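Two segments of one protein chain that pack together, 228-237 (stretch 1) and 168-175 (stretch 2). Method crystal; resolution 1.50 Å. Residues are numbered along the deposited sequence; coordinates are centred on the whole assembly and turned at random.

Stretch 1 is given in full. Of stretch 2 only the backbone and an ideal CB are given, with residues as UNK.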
# COMPACT_ATOMS: atom_id res chain seq x y z
N ASN A 228 -7.66 -8.50 -8.82
CA ASN A 228 -7.46 -8.56 -7.38
C ASN A 228 -7.31 -7.15 -6.83
O ASN A 228 -6.46 -6.38 -7.29
CB ASN A 228 -6.29 -9.47 -7.10
CG ASN A 228 -6.64 -10.90 -7.38
OD1 ASN A 228 -7.72 -11.36 -7.01
ND2 ASN A 228 -5.76 -11.62 -8.08
N LEU A 229 -8.18 -6.82 -5.88
CA LEU A 229 -8.28 -5.50 -5.30
C LEU A 229 -7.99 -5.56 -3.81
O LEU A 229 -8.14 -6.60 -3.16
CB LEU A 229 -9.69 -4.93 -5.50
CG LEU A 229 -10.27 -4.95 -6.91
CD1 LEU A 229 -11.66 -4.37 -6.94
CD2 LEU A 229 -9.35 -4.18 -7.82
N ILE A 230 -7.55 -4.43 -3.27
CA ILE A 230 -7.03 -4.37 -1.90
C ILE A 230 -7.70 -3.20 -1.20
O ILE A 230 -7.75 -2.09 -1.75
CB ILE A 230 -5.50 -4.15 -1.91
CG1 ILE A 230 -4.77 -5.19 -2.74
CG2 ILE A 230 -4.97 -4.08 -0.49
CD1 ILE A 230 -3.43 -4.68 -3.22
N VAL A 231 -8.22 -3.44 0.01
CA VAL A 231 -8.80 -2.39 0.84
C VAL A 231 -8.00 -2.31 2.13
O VAL A 231 -7.57 -3.35 2.67
CB VAL A 231 -10.31 -2.60 1.12
CG1 VAL A 231 -11.10 -2.49 -0.16
CG2 VAL A 231 -10.57 -3.92 1.81
N ASN A 232 -7.75 -1.09 2.61
CA ASN A 232 -6.92 -0.86 3.78
C ASN A 232 -7.77 -0.58 5.02
O ASN A 232 -8.88 -0.05 4.96
CB ASN A 232 -5.95 0.30 3.55
CG ASN A 232 -4.89 -0.00 2.50
OD1 ASN A 232 -5.06 -0.88 1.66
ND2 ASN A 232 -3.79 0.74 2.54
N THR A 233 -7.23 -0.96 6.17
CA THR A 233 -7.88 -0.61 7.42
C THR A 233 -7.73 0.88 7.69
O THR A 233 -6.89 1.57 7.09
CB THR A 233 -7.21 -1.37 8.56
OG1 THR A 233 -5.82 -1.06 8.53
CG2 THR A 233 -7.42 -2.86 8.43
N TYR A 234 -8.54 1.39 8.63
CA TYR A 234 -8.34 2.70 9.22
C TYR A 234 -6.87 2.93 9.51
O TYR A 234 -6.25 2.14 10.22
CB TYR A 234 -9.17 2.85 10.55
CG TYR A 234 -8.92 4.20 11.16
CD1 TYR A 234 -7.87 4.42 12.02
CD2 TYR A 234 -9.71 5.30 10.81
CE1 TYR A 234 -7.58 5.70 12.50
CE2 TYR A 234 -9.43 6.55 11.30
CZ TYR A 234 -8.37 6.74 12.13
OH TYR A 234 -8.10 8.01 12.59
N ALA A 235 -6.29 4.01 8.96
CA ALA A 235 -4.90 4.42 9.16
C ALA A 235 -3.87 3.38 8.68
O ALA A 235 -2.67 3.53 8.95
CB ALA A 235 -4.59 4.81 10.61
N ALA A 236 -4.32 2.35 7.96
CA ALA A 236 -3.51 1.15 7.74
C ALA A 236 -3.00 0.57 9.06
O ALA A 236 -1.97 -0.11 9.13
CB ALA A 236 -2.39 1.41 6.72
N ALA A 237 -3.73 0.81 10.15
CA ALA A 237 -3.38 0.28 11.45
C ALA A 237 -3.52 -1.23 11.46
O ALA A 237 -4.37 -1.81 10.77
CB ALA A 237 -4.29 0.90 12.53
N UNK A 168 -1.34 -6.77 -12.11
CA UNK A 168 -1.66 -5.41 -11.67
C UNK A 168 -2.84 -5.48 -10.70
O UNK A 168 -3.92 -5.97 -11.05
CB UNK A 168 -1.98 -4.50 -12.86
N UNK A 169 -2.62 -4.95 -9.50
CA UNK A 169 -3.62 -4.86 -8.45
C UNK A 169 -3.86 -3.40 -8.10
O UNK A 169 -2.97 -2.56 -8.26
CB UNK A 169 -3.19 -5.65 -7.21
N UNK A 170 -5.07 -3.09 -7.63
CA UNK A 170 -5.40 -1.74 -7.18
C UNK A 170 -5.65 -1.74 -5.68
O UNK A 170 -6.25 -2.67 -5.13
CB UNK A 170 -6.62 -1.20 -7.93
N UNK A 171 -5.24 -0.65 -5.01
CA UNK A 171 -5.41 -0.46 -3.57
C UNK A 171 -6.21 0.81 -3.32
O UNK A 171 -5.85 1.89 -3.79
CB UNK A 171 -4.06 -0.39 -2.86
N UNK A 172 -7.27 0.67 -2.52
CA UNK A 172 -8.33 1.67 -2.41
C UNK A 172 -7.83 3.05 -1.95
O UNK A 172 -8.28 4.07 -2.48
CB UNK A 172 -9.40 1.17 -1.44
N UNK A 173 -7.02 3.10 -0.91
CA UNK A 173 -6.60 4.34 -0.23
C UNK A 173 -5.49 3.90 0.73
O UNK A 173 -5.45 2.74 1.16
CB UNK A 173 -7.75 5.03 0.50
N UNK A 174 -4.62 4.84 1.09
CA UNK A 174 -3.42 4.50 1.86
C UNK A 174 -3.62 4.48 3.37
O UNK A 174 -3.81 3.41 3.96
CB UNK A 174 -2.31 5.49 1.52
N UNK A 175 -3.56 5.64 4.03
CA UNK A 175 -3.62 5.76 5.49
C UNK A 175 -4.68 6.81 5.81
O UNK A 175 -4.37 7.98 6.06
CB UNK A 175 -2.26 6.14 6.09

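Two parallel strands run side by side here, one ending at Asn232 and the other covering 168-171, their axes 4.7 Å apart at closest approach, and the backbone of stretch 2 already fixes much of what each position can hold.

At position 168 the CA-to-CB bond points away, and stretch 1 sets no demand; many residues would do. It is Val168.

Position 169 points sideways, its ideal CB 3.4 Å from Asn228 O and 4.1 Å from Ile230 CD1. An aliphatic chain suits that methyl, and leucine, isoleucine, valine or methionine could all serve. Leu169 is found, with CD2 4.0 Å from Ile230 CD1 and 3.6 Å from Asn228 CB.

Position 170 lies on the sheet face that carries Leu229, and its ideal CB is 4.0 Å from Leu229 CD2. An aliphatic or an aromatic residue could pack on that methyl. Phe170 brings CD2 of its ring to 3.9 Å from Leu229 CD2, while its backbone O accepts a hydrogen bond from Ile230 N at 2.9 Å.

Position 171 turns to the other face, beside Ile230, whose CB is 4.1 Å from the ideal CB. A branched aliphatic would pack there, yet the amide of Asn232 lies just beyond, so a longer chain ending in an acceptor, glutamate or glutamine, has more to gain. Glu171 extends with chi1 and chi2 both t, and its OE2 accepts from Asn232 ND2 at 3.1 Å.

Position 172 leaves the strand with phi/psi of -59/-47 and points toward stretch 1. Its ideal CB sits 3.7 Å from Ile230 O and 4.2 Å from Val231 CG1, which favours something small: alanine, serine or threonine. Ser172 donates through N to Ile230 O at 2.9 Å; its OG adds a weak bond to the same oxygen at 3.5 Å and lies 3.4 Å from Val231 CA.

At position 173 nothing of stretch 1 comes within 5.5 Å of the ideal CB, so a short chain would miss it. The carbonyl of Asn232 rewards a long side chain with a donor at its tip, such as tyrosine, lysine or arginine. Tyr173 reaches it: OH donates to Asn232 O at 2.8 Å.

Position 174 points away from stretch 1, so its side chain is little constrained by it and polar residues of modest size, such as asparagine, aspartate or serine, would all do; the contact here is made chiefly by the backbone carbonyl. In Asn174, the O accepts from Asn232 ND2 at 3.0 Å and takes a water that also donates to Thr233 O.

Position 175 points sideways, its ideal CB 3.9 Å from Ala235 O, where the methyl of Ala236 welcomes any chain with a methylene stem. Glu175 lays CG 3.7 Å from Ala236 CB, and its carboxylate bonds elsewhere in the structure.

Stretch 2, residues 168-175: VLFESYNE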
# COMPACT_ATOMS: atom_id res chain seq x y z
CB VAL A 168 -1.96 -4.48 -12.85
CG1 VAL A 168 -2.40 -3.11 -12.33
CG2 VAL A 168 -0.73 -4.33 -13.74
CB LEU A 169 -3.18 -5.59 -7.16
CG LEU A 169 -3.24 -7.12 -7.18
CD1 LEU A 169 -1.98 -7.69 -7.85
CD2 LEU A 169 -3.40 -7.70 -5.79
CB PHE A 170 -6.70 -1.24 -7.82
CG PHE A 170 -6.73 -1.23 -9.33
CD1 PHE A 170 -5.58 -1.13 -10.11
CD2 PHE A 170 -7.97 -1.29 -9.98
CE1 PHE A 170 -5.67 -1.12 -11.51
CE2 PHE A 170 -8.06 -1.27 -11.37
CZ PHE A 170 -6.91 -1.19 -12.12
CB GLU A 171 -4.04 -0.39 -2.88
CG GLU A 171 -4.03 0.18 -1.48
CD GLU A 171 -2.61 0.54 -1.04
OE1 GLU A 171 -1.66 -0.09 -1.56
OE2 GLU A 171 -2.45 1.43 -0.17
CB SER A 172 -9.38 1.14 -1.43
OG SER A 172 -8.81 0.84 -0.15
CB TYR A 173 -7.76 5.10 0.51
CG TYR A 173 -8.60 4.15 1.31
CD1 TYR A 173 -8.09 3.59 2.48
CD2 TYR A 173 -9.85 3.73 0.87
CE1 TYR A 173 -8.79 2.64 3.17
CE2 TYR A 173 -10.55 2.76 1.55
CZ TYR A 173 -10.00 2.22 2.68
OH TYR A 173 -10.69 1.24 3.34
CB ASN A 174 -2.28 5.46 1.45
CG ASN A 174 -1.03 5.22 2.23
OD1 ASN A 174 -0.62 4.06 2.40
ND2 ASN A 174 -0.40 6.30 2.72
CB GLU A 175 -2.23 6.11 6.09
CG GLU A 175 -1.27 4.92 6.05
CD GLU A 175 0.09 5.21 6.60
OE1 GLU A 175 0.44 6.37 6.86
OE2 GLU A 175 0.85 4.23 6.80
O HOH W 1 -5.00 -8.50 -10.21
O HOH W 2 -6.30 3.63 5.30
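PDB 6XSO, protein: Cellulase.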